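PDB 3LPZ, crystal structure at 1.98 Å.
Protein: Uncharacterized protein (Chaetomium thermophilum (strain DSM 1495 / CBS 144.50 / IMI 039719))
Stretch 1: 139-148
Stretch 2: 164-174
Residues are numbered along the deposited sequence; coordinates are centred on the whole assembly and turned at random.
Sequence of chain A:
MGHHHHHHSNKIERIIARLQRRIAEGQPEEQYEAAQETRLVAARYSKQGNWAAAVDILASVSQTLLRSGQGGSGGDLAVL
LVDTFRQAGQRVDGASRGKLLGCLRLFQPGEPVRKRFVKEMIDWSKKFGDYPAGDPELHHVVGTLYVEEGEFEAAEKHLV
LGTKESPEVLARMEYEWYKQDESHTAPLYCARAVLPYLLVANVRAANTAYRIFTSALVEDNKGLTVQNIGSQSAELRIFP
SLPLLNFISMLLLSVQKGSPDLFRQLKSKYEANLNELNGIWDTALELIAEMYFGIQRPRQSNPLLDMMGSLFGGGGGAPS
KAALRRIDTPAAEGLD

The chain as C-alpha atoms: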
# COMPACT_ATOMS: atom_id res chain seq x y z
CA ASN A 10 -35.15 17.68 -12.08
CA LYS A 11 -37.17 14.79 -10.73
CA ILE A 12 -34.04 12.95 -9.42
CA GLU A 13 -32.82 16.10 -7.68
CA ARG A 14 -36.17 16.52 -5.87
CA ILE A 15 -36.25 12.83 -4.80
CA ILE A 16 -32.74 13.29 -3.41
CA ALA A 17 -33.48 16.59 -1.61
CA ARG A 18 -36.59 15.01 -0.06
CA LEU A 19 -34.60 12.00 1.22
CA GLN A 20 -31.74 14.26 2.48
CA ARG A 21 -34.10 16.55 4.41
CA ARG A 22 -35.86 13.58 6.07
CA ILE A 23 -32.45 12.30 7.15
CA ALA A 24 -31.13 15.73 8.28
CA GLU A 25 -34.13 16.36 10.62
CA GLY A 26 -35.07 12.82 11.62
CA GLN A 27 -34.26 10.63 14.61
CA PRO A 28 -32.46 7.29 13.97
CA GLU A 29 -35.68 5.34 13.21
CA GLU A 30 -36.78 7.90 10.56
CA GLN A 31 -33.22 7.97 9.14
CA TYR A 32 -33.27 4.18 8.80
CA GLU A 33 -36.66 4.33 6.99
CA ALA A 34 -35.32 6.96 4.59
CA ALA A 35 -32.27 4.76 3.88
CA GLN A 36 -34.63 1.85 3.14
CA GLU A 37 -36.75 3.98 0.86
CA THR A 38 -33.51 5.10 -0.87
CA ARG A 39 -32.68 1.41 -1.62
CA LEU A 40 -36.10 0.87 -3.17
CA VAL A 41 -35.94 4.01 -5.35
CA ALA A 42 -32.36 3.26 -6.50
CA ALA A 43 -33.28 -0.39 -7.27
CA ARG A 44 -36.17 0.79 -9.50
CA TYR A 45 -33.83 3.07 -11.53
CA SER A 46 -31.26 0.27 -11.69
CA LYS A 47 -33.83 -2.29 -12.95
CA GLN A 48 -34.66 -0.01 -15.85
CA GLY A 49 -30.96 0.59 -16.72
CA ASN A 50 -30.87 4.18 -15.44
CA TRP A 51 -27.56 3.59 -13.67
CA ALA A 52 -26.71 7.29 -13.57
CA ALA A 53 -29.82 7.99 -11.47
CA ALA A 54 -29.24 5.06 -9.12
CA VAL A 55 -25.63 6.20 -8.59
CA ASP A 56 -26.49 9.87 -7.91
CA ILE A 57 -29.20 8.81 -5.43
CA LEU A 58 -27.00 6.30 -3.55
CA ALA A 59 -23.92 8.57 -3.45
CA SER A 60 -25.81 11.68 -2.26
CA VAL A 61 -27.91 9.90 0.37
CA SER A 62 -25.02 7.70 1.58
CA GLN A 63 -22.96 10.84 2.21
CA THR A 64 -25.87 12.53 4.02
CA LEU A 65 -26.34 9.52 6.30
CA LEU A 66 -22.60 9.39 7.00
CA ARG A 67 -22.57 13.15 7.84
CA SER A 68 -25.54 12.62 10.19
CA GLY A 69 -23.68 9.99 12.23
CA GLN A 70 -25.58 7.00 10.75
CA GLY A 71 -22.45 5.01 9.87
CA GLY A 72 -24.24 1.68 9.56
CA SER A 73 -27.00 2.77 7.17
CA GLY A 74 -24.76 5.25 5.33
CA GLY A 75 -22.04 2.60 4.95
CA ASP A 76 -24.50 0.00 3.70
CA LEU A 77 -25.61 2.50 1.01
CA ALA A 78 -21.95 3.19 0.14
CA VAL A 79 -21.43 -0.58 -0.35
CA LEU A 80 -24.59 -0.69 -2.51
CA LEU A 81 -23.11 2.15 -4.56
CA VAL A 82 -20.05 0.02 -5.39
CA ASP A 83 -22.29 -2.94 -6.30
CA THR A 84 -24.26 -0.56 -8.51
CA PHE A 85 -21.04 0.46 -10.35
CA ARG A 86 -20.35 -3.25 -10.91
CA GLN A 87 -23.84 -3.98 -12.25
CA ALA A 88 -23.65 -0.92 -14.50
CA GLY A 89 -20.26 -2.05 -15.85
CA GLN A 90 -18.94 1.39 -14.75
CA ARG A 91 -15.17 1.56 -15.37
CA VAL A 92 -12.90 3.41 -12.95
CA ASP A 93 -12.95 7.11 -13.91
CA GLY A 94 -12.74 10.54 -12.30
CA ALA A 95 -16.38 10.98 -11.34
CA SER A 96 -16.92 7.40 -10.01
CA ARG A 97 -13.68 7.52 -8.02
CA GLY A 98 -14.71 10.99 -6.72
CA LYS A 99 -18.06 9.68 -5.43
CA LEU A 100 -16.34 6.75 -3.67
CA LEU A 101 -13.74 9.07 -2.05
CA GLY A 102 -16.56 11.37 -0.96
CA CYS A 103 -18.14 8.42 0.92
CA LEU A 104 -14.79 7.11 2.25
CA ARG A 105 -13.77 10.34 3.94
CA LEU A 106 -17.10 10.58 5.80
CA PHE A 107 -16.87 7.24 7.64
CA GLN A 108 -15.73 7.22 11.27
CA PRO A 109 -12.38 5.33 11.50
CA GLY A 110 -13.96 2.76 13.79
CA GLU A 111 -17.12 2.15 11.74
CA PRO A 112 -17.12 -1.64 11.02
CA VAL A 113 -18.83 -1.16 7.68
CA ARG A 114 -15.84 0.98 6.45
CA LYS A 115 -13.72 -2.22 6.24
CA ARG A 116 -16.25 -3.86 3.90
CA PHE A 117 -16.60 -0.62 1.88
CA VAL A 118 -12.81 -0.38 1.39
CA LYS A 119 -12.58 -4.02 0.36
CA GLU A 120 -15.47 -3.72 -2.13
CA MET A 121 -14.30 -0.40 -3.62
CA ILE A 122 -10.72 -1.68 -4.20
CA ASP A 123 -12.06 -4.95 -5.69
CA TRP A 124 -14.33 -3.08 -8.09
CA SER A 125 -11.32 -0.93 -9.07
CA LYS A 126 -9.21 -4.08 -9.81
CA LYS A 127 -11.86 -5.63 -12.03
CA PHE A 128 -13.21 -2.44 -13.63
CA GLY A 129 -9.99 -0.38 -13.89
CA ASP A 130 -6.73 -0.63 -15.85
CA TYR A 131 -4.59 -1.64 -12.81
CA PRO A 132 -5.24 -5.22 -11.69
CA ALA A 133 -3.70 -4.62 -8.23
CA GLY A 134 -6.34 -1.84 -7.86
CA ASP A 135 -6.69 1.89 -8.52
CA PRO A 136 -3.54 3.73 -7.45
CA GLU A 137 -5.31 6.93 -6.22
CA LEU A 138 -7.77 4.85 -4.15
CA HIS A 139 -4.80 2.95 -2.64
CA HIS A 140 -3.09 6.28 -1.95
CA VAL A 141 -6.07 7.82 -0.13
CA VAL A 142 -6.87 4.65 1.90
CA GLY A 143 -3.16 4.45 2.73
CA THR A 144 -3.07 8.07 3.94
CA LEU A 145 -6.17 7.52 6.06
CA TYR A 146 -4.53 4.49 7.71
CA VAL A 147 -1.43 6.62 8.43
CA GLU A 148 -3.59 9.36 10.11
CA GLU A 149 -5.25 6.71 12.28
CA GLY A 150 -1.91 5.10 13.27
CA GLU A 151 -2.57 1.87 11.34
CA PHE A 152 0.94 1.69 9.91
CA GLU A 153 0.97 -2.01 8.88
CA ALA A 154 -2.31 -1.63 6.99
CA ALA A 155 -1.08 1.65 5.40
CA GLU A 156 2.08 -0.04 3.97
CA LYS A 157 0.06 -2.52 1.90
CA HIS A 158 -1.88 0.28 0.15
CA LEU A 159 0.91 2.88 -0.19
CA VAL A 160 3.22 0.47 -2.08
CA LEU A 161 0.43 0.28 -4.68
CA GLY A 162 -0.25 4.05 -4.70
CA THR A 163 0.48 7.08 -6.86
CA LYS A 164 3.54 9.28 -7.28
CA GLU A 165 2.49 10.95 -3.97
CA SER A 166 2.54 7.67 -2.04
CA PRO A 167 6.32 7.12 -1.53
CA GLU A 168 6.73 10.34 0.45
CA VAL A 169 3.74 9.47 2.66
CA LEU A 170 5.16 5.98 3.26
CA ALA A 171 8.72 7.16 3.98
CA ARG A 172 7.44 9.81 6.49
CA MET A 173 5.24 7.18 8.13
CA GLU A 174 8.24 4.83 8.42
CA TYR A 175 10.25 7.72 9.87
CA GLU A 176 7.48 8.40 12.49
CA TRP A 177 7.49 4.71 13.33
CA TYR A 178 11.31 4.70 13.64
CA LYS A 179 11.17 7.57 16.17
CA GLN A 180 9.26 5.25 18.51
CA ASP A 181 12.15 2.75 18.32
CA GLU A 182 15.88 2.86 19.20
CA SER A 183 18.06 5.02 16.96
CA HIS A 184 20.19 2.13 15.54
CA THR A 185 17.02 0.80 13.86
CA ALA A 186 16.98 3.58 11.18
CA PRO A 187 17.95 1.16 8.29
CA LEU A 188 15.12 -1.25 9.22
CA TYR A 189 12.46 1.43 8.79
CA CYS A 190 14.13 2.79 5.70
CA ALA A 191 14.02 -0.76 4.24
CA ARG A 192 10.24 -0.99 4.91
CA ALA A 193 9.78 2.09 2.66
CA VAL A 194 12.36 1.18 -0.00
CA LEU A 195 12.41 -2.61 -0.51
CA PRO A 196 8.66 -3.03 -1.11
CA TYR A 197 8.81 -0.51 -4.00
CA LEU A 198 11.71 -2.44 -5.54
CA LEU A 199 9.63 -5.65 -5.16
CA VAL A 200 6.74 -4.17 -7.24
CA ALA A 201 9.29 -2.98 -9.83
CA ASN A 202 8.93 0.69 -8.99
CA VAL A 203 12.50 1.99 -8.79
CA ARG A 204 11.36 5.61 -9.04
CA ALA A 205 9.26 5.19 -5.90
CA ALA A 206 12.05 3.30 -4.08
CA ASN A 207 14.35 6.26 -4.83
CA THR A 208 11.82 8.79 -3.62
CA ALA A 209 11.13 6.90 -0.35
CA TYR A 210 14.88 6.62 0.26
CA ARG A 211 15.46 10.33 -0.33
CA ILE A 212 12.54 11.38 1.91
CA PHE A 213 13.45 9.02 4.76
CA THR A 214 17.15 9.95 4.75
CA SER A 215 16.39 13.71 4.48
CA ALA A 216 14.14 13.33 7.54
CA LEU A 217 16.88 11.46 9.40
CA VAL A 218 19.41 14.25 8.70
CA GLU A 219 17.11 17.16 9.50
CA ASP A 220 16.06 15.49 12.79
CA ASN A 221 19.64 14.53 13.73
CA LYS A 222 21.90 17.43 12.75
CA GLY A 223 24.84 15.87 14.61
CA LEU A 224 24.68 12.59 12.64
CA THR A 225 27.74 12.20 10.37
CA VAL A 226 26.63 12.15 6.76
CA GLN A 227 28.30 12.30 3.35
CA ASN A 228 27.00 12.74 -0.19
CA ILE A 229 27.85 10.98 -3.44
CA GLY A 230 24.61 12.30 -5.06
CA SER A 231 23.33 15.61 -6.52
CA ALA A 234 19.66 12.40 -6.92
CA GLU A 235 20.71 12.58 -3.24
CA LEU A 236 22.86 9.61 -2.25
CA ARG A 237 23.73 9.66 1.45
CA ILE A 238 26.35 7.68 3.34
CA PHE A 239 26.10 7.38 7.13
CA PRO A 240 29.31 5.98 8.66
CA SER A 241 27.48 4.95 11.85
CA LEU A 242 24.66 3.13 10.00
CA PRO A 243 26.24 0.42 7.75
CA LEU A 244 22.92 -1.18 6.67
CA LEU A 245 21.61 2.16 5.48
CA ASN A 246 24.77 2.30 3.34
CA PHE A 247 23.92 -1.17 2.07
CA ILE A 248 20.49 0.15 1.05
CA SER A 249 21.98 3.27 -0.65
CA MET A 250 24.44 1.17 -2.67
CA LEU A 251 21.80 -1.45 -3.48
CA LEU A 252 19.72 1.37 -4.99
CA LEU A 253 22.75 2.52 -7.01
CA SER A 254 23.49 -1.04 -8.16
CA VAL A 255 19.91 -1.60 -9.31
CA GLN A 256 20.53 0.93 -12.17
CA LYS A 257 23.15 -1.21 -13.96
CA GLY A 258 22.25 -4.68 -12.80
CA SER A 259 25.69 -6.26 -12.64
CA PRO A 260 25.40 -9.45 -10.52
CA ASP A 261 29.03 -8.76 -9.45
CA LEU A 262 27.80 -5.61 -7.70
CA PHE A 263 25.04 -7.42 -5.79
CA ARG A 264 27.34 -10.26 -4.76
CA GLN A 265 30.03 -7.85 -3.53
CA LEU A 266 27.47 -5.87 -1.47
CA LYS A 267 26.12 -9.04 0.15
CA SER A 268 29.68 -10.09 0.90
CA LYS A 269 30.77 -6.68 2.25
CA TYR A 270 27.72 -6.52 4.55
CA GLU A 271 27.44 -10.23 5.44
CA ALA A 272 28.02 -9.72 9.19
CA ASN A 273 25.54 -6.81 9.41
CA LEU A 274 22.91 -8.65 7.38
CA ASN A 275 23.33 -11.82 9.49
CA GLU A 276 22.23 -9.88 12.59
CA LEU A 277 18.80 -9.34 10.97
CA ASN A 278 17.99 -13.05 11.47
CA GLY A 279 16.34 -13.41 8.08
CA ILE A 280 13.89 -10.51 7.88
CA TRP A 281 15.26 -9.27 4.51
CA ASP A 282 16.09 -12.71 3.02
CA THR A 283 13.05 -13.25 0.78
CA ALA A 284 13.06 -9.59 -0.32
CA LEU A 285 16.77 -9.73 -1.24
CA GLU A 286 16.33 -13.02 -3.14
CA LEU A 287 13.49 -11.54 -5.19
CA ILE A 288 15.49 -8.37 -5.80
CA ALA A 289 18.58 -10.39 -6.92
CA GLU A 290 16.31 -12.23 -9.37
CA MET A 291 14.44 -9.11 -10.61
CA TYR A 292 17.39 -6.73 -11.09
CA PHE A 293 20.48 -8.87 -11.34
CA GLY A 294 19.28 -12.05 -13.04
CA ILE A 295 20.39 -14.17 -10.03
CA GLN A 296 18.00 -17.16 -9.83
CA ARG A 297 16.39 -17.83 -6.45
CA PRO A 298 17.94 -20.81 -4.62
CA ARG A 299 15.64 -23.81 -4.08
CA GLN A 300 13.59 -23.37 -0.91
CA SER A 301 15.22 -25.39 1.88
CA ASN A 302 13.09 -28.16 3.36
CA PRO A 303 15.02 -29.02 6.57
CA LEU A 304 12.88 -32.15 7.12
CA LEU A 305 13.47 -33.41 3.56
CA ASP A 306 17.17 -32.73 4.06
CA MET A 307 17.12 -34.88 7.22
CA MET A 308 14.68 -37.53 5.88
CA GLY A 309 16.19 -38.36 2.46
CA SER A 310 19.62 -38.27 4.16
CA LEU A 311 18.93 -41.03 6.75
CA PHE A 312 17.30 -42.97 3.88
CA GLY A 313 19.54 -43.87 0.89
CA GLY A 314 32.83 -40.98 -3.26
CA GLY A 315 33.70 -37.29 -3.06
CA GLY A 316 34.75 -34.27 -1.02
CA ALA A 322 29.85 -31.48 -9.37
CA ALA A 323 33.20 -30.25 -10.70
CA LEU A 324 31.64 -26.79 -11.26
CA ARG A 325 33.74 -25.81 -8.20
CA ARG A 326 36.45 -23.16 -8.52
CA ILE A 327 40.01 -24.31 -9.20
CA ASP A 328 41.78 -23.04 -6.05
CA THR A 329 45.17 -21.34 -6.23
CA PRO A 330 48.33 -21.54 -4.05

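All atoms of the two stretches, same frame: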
# COMPACT_ATOMS: atom_id res chain seq x y z
N HIS A 139 -5.81 3.49 -3.56
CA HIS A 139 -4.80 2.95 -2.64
C HIS A 139 -4.08 4.08 -1.88
O HIS A 139 -3.85 3.98 -0.67
CB HIS A 139 -3.73 2.10 -3.35
CG HIS A 139 -4.17 0.70 -3.64
ND1 HIS A 139 -4.60 -0.17 -2.66
CD2 HIS A 139 -4.24 0.00 -4.80
CE1 HIS A 139 -4.90 -1.34 -3.19
NE2 HIS A 139 -4.70 -1.26 -4.50
N HIS A 140 -3.71 5.14 -2.60
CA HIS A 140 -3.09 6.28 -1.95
C HIS A 140 -3.94 6.88 -0.80
O HIS A 140 -3.47 7.07 0.31
CB HIS A 140 -2.75 7.38 -2.94
CG HIS A 140 -2.18 8.60 -2.27
ND1 HIS A 140 -0.88 8.63 -1.80
CD2 HIS A 140 -2.73 9.79 -1.95
CE1 HIS A 140 -0.66 9.81 -1.22
NE2 HIS A 140 -1.76 10.53 -1.31
N VAL A 141 -5.18 7.24 -1.12
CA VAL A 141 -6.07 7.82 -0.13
C VAL A 141 -6.35 6.88 1.07
O VAL A 141 -6.26 7.31 2.21
CB VAL A 141 -7.36 8.36 -0.77
CG1 VAL A 141 -8.28 8.94 0.34
CG2 VAL A 141 -6.98 9.46 -1.82
N VAL A 142 -6.64 5.60 0.82
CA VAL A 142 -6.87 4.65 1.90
C VAL A 142 -5.58 4.57 2.74
O VAL A 142 -5.62 4.59 3.98
CB VAL A 142 -7.23 3.24 1.34
CG1 VAL A 142 -7.18 2.15 2.43
CG2 VAL A 142 -8.62 3.29 0.67
N GLY A 143 -4.44 4.51 2.05
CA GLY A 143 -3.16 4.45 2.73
C GLY A 143 -2.92 5.66 3.61
O GLY A 143 -2.48 5.50 4.77
N THR A 144 -3.25 6.86 3.12
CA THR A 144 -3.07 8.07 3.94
C THR A 144 -4.02 8.12 5.15
O THR A 144 -3.64 8.58 6.24
CB THR A 144 -3.18 9.39 3.16
OG1 THR A 144 -4.55 9.59 2.76
CG2 THR A 144 -2.27 9.34 1.94
N LEU A 145 -5.24 7.64 4.96
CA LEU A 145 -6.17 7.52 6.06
C LEU A 145 -5.64 6.59 7.14
O LEU A 145 -5.69 6.92 8.33
CB LEU A 145 -7.55 7.06 5.55
CG LEU A 145 -8.71 8.05 5.36
CD1 LEU A 145 -8.33 9.53 5.16
CD2 LEU A 145 -9.65 7.55 4.26
N TYR A 146 -5.14 5.42 6.75
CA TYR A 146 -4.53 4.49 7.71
C TYR A 146 -3.35 5.10 8.47
O TYR A 146 -3.25 4.93 9.70
CB TYR A 146 -4.14 3.14 7.08
CG TYR A 146 -5.31 2.27 6.64
CD1 TYR A 146 -6.61 2.47 7.12
CD2 TYR A 146 -5.10 1.21 5.75
CE1 TYR A 146 -7.69 1.64 6.70
CE2 TYR A 146 -6.17 0.38 5.34
CZ TYR A 146 -7.44 0.61 5.82
OH TYR A 146 -8.47 -0.21 5.39
N VAL A 147 -2.46 5.81 7.77
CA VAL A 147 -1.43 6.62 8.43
C VAL A 147 -1.97 7.59 9.50
O VAL A 147 -1.48 7.57 10.63
CB VAL A 147 -0.54 7.39 7.43
CG1 VAL A 147 0.45 8.37 8.20
CG2 VAL A 147 0.22 6.42 6.53
N GLU A 148 -2.96 8.41 9.15
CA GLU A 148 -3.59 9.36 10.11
C GLU A 148 -4.13 8.67 11.36
O GLU A 148 -4.10 9.23 12.45
CB GLU A 148 -4.74 10.13 9.47
CG GLU A 148 -4.33 11.08 8.37
CD GLU A 148 -5.51 11.64 7.59
OE1 GLU A 148 -6.69 11.35 7.95
OE2 GLU A 148 -5.25 12.37 6.61
N LYS A 164 2.27 8.59 -7.47
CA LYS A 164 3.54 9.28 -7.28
C LYS A 164 3.61 10.03 -5.94
O LYS A 164 4.70 10.35 -5.49
CB LYS A 164 3.85 10.24 -8.45
CG LYS A 164 3.05 11.51 -8.46
CD LYS A 164 3.65 12.51 -9.52
CE LYS A 164 2.56 13.31 -10.23
NZ LYS A 164 1.60 13.95 -9.26
N GLU A 165 2.47 10.29 -5.28
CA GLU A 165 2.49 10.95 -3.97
C GLU A 165 2.68 9.96 -2.83
O GLU A 165 2.91 10.38 -1.66
CB GLU A 165 1.19 11.68 -3.68
CG GLU A 165 0.53 12.30 -4.86
CD GLU A 165 0.74 13.75 -4.90
OE1 GLU A 165 1.88 14.15 -5.25
OE2 GLU A 165 -0.23 14.48 -4.58
N SER A 166 2.52 8.68 -3.12
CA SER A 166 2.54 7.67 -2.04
C SER A 166 3.91 7.44 -1.39
O SER A 166 3.96 7.28 -0.19
CB SER A 166 1.91 6.33 -2.47
OG SER A 166 0.59 6.53 -2.93
N PRO A 167 5.02 7.44 -2.16
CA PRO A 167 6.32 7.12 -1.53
C PRO A 167 6.73 8.10 -0.43
O PRO A 167 7.33 7.67 0.58
CB PRO A 167 7.32 7.14 -2.70
CG PRO A 167 6.47 6.79 -3.93
CD PRO A 167 5.12 7.46 -3.65
N GLU A 168 6.40 9.38 -0.59
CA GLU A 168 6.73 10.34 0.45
C GLU A 168 5.88 10.09 1.69
O GLU A 168 6.39 10.16 2.80
CB GLU A 168 6.60 11.80 -0.02
CG GLU A 168 6.61 12.79 1.14
CD GLU A 168 6.83 14.22 0.69
OE1 GLU A 168 6.85 14.49 -0.53
OE2 GLU A 168 6.98 15.07 1.59
N VAL A 169 4.60 9.77 1.50
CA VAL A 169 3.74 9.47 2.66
C VAL A 169 4.29 8.24 3.41
O VAL A 169 4.40 8.22 4.64
CB VAL A 169 2.26 9.25 2.23
CG1 VAL A 169 1.43 8.75 3.41
CG2 VAL A 169 1.65 10.55 1.65
N LEU A 170 4.66 7.21 2.65
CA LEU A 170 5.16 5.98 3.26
C LEU A 170 6.48 6.20 4.00
O LEU A 170 6.66 5.71 5.10
CB LEU A 170 5.29 4.86 2.20
CG LEU A 170 5.78 3.49 2.70
CD1 LEU A 170 4.79 2.90 3.77
CD2 LEU A 170 5.95 2.52 1.52
N ALA A 171 7.41 6.90 3.37
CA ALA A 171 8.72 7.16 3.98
C ALA A 171 8.58 7.99 5.29
O ALA A 171 9.24 7.70 6.30
CB ALA A 171 9.64 7.87 2.97
N ARG A 172 7.71 9.00 5.27
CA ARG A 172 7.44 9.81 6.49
C ARG A 172 6.74 9.03 7.58
O ARG A 172 7.02 9.22 8.77
CB ARG A 172 6.63 11.07 6.15
CG ARG A 172 7.46 12.10 5.41
CD ARG A 172 6.72 13.45 5.24
NE ARG A 172 7.38 14.28 4.22
CZ ARG A 172 8.54 14.92 4.40
NH1 ARG A 172 9.20 14.82 5.55
NH2 ARG A 172 9.06 15.65 3.41
N MET A 173 5.86 8.11 7.18
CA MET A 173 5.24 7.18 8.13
C MET A 173 6.30 6.24 8.74
O MET A 173 6.34 6.06 9.95
CB MET A 173 4.12 6.38 7.47
CG MET A 173 3.36 5.42 8.43
SD MET A 173 2.85 3.88 7.62
CE MET A 173 4.43 3.04 7.71
N GLU A 174 7.15 5.66 7.91
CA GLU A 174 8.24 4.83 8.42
C GLU A 174 9.16 5.63 9.33
O GLU A 174 9.65 5.09 10.33
CB GLU A 174 9.06 4.14 7.31
CG GLU A 174 8.30 3.17 6.34
CD GLU A 174 7.67 1.95 6.99
OE1 GLU A 174 7.97 1.63 8.17
OE2 GLU A 174 6.85 1.30 6.31

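Two helices running in nearly the same direction meet here in a small, mostly apolar contact, pinned near its N-terminal end by a single hydrogen bond between a histidine and a serine. The helix of 139-148 and that of 166-174 diverge by 19° in direction, and their axes come no closer than 10.5 Å. The spacing leaves room for side chains between the helices, and the two stretches together bury a modest 314 Å².

The contact residues of the first helix, H140, T144 and V147, follow a spacing of four and then three, which brings them to one side of the helix. V169 and M173 repeat the spacing of four on the second, where S166 precedes them. The pairing advances in step along the two helices, H140 beside S166, T144 beside V169 and V147 beside M173.

The polar end belongs to H140. Its CA-to-CB bond points toward the other stretch, and a t rotamer at chi1 carries the imidazole across, where ND1 of H140 lies 2.8 Å from OG of S166 in a hydrogen bond. The hydroxyl sits at the ring edge, near the ring plane, where the lone pair or hydrogen of a ring nitrogen is directed. Serine suits this buried site because its short side chain, in the m rotamer, offers a polar atom without much bulk; the same OG is also hydrogen-bonded to a residue just outside the stretches. The imidazole contributes carbon contacts too: CE1 of H140 is 3.6 Å from CB of E165 and 3.8 Å from CG2 of V169. E165 thus lends its aliphatic base, while the end of its side chain leads away and the residue remains exposed.

Beyond the histidine the contact is apolar. V169, in the t rotamer, uses both methyls: CG2 meets the imidazole, CG1 of V169 lies 4.1 Å from CG2 of V147, and the T144 methyl meets both about equally, CG2 of T144 being 4.0 Å from CG1 of V169. A branched, compact side chain is well suited to touching several neighbours at once. The p rotamer of T144 directs OG1 to O of V141, a 2.9 Å hydrogen bond, and leaves CG2 on the side of V169. The CA-to-CB bond of V147 points toward the other stretch, unlike the sideways one of T144. The flexible methionine is buried: CG and SD of M173 both lie 3.8 Å from CG2 of V147, while CE turns away.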